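Local coordinates for 4-oxalocrotonate decarboxylase NahK (Pseudomonas putida, PDB 5D2K), which catalyses the metal-assisted decarboxylation of 4-oxalocrotonate to 2-oxopent-4-enoate and carbon dioxide in the breakdown of naphthalene, at residues A[143-148]-A[236-241]. The protein carries 1 engineered substitution. Residues are numbered along the deposited sequence; the frame is centred on the assembly and turned at random.
Sequences IPTVEV and FIMTGG. With MG (magnesium ion), chain C; OOG (2-oxoadipic acid), chain D.
Thr145 OG1 is held by two hydrogen bonds, one to Ser118 OG and one of 2.9 Å to Ile143 O, above the carbonyl plane, and it meets the edge of the Phe236 ring tip to tip, 3.7 Å from CZ. Thr145 thus faces both ways, hydroxyl toward Phe236 and methyl on Met238. Between the two backbones, Met238 fills the gap: its chain bends at the last torsion (chi3 51°), and CE lies 3.4 Å from Glu147 CB and 3.6 Å from Thr145 CG2. An alanine at Thr145 would probably leave Ser118 OG and Ile143 O without this partner and open a gap beside Met238 CE. Farther along, Ile143 CD1 abuts the same ring edge, 3.7 Å from Phe236 CE1. At the other end Glu147 OE1 binds the magnesium ion at 2.0 Å. Its CG lies anti to the backbone N (chi1 -159°) and the chain runs on extended, carrying the carboxylate to the ion, while OE2 makes a salt bridge with Lys69. O4 and O5 of 2-oxoadipic acid, a water, Glu114 and Glu116 complete the metal shell. The ligand's O4 also accepts a bent hydrogen bond from Gly241 N, 2.7 Å long. With no hydrogen bond between them, the strands at 55° to one another are bridged by strand 112-121, which pairs with both, in the curled sheet of the FAH fold, with its acidic metal site of Glu114, Glu116 and Glu147 beside the 2-oxo acid pocket.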
# COMPACT_ATOMS: atom_id res chain seq x y z
N ILE A 143 1.47 10.69 -9.14
CA ILE A 143 2.74 9.98 -9.31
C ILE A 143 2.52 8.52 -9.68
O ILE A 143 2.02 7.75 -8.86
CB ILE A 143 3.58 10.03 -8.02
CG1 ILE A 143 3.93 11.47 -7.65
CG2 ILE A 143 4.84 9.19 -8.16
CD1 ILE A 143 4.65 11.58 -6.32
N PRO A 144 2.91 8.13 -10.91
CA PRO A 144 2.89 6.69 -11.25
C PRO A 144 3.75 5.91 -10.26
O PRO A 144 4.89 6.31 -10.01
CB PRO A 144 3.48 6.66 -12.66
CG PRO A 144 3.06 7.98 -13.25
CD PRO A 144 3.25 8.96 -12.08
N THR A 145 3.20 4.85 -9.67
CA THR A 145 3.88 4.13 -8.60
C THR A 145 3.63 2.63 -8.70
O THR A 145 2.48 2.20 -8.80
CB THR A 145 3.42 4.60 -7.20
OG1 THR A 145 3.52 6.02 -7.10
CG2 THR A 145 4.25 3.96 -6.09
N VAL A 146 4.70 1.84 -8.64
CA VAL A 146 4.59 0.39 -8.56
C VAL A 146 4.87 -0.05 -7.13
O VAL A 146 5.93 0.29 -6.59
CB VAL A 146 5.58 -0.30 -9.53
CG1 VAL A 146 5.53 -1.83 -9.37
CG2 VAL A 146 5.25 0.08 -10.96
N GLU A 147 3.93 -0.74 -6.50
CA GLU A 147 4.20 -1.27 -5.16
C GLU A 147 4.82 -2.64 -5.25
O GLU A 147 4.46 -3.43 -6.10
CB GLU A 147 2.93 -1.36 -4.30
CG GLU A 147 3.31 -1.41 -2.81
CD GLU A 147 2.13 -1.44 -1.84
OE1 GLU A 147 0.96 -1.54 -2.27
OE2 GLU A 147 2.40 -1.38 -0.62
N VAL A 148 5.75 -2.92 -4.34
CA VAL A 148 6.18 -4.29 -4.08
C VAL A 148 5.53 -4.69 -2.78
O VAL A 148 5.84 -4.11 -1.73
CB VAL A 148 7.71 -4.43 -3.99
CG1 VAL A 148 8.08 -5.91 -3.83
CG2 VAL A 148 8.38 -3.83 -5.22
N PHE A 236 1.99 11.76 0.72
CA PHE A 236 2.03 10.86 -0.44
C PHE A 236 1.11 9.68 -0.16
O PHE A 236 1.23 9.04 0.88
CB PHE A 236 3.48 10.42 -0.69
CG PHE A 236 3.66 9.36 -1.75
CD1 PHE A 236 3.79 9.70 -3.08
CD2 PHE A 236 3.83 8.03 -1.40
CE1 PHE A 236 4.02 8.73 -4.05
CE2 PHE A 236 4.07 7.06 -2.36
CZ PHE A 236 4.15 7.41 -3.69
N ILE A 237 0.16 9.43 -1.07
CA ILE A 237 -0.82 8.35 -0.90
C ILE A 237 -0.85 7.42 -2.11
O ILE A 237 -1.14 7.85 -3.22
CB ILE A 237 -2.26 8.90 -0.71
CG1 ILE A 237 -2.31 9.95 0.40
CG2 ILE A 237 -3.25 7.75 -0.45
CD1 ILE A 237 -3.65 10.66 0.46
N MET A 238 -0.59 6.13 -1.88
CA MET A 238 -0.74 5.12 -2.93
C MET A 238 -2.17 4.61 -2.88
O MET A 238 -2.57 4.05 -1.86
CB MET A 238 0.26 3.98 -2.73
CG MET A 238 1.70 4.42 -2.80
SD MET A 238 2.85 3.02 -2.71
CE MET A 238 2.21 1.95 -3.94
N THR A 239 -2.93 4.77 -3.95
CA THR A 239 -4.38 4.62 -3.82
C THR A 239 -4.90 3.21 -4.03
O THR A 239 -6.07 2.95 -3.74
CB THR A 239 -5.14 5.59 -4.78
OG1 THR A 239 -4.81 5.31 -6.15
CG2 THR A 239 -4.81 7.06 -4.45
N GLY A 240 -4.05 2.28 -4.48
CA GLY A 240 -4.45 0.88 -4.60
C GLY A 240 -4.05 0.18 -5.89
O GLY A 240 -3.91 0.79 -6.94
N GLY A 241 -3.86 -1.13 -5.80
CA GLY A 241 -3.48 -1.91 -6.96
C GLY A 241 -4.59 -1.90 -7.98
O GLY A 241 -5.74 -2.24 -7.68
MG MG C . -0.87 -1.77 -3.07
C2 OOG D . -2.40 -6.53 0.89
C3 OOG D . -1.92 -5.28 0.19
C4 OOG D . -3.02 -4.67 -0.66
C6 OOG D . -3.31 -3.15 -2.76
O4 OOG D . -2.87 -2.24 -3.49
O3 OOG D . -4.39 -3.73 -3.02
C5 OOG D . -2.50 -3.57 -1.55
C1 OOG D . -2.01 -7.76 0.10
O1 OOG D . -1.21 -8.62 0.58
O2 OOG D . -2.49 -7.93 -1.05
O5 OOG D . -1.46 -2.99 -1.34
O HOH W 1 -1.57 0.01 -2.21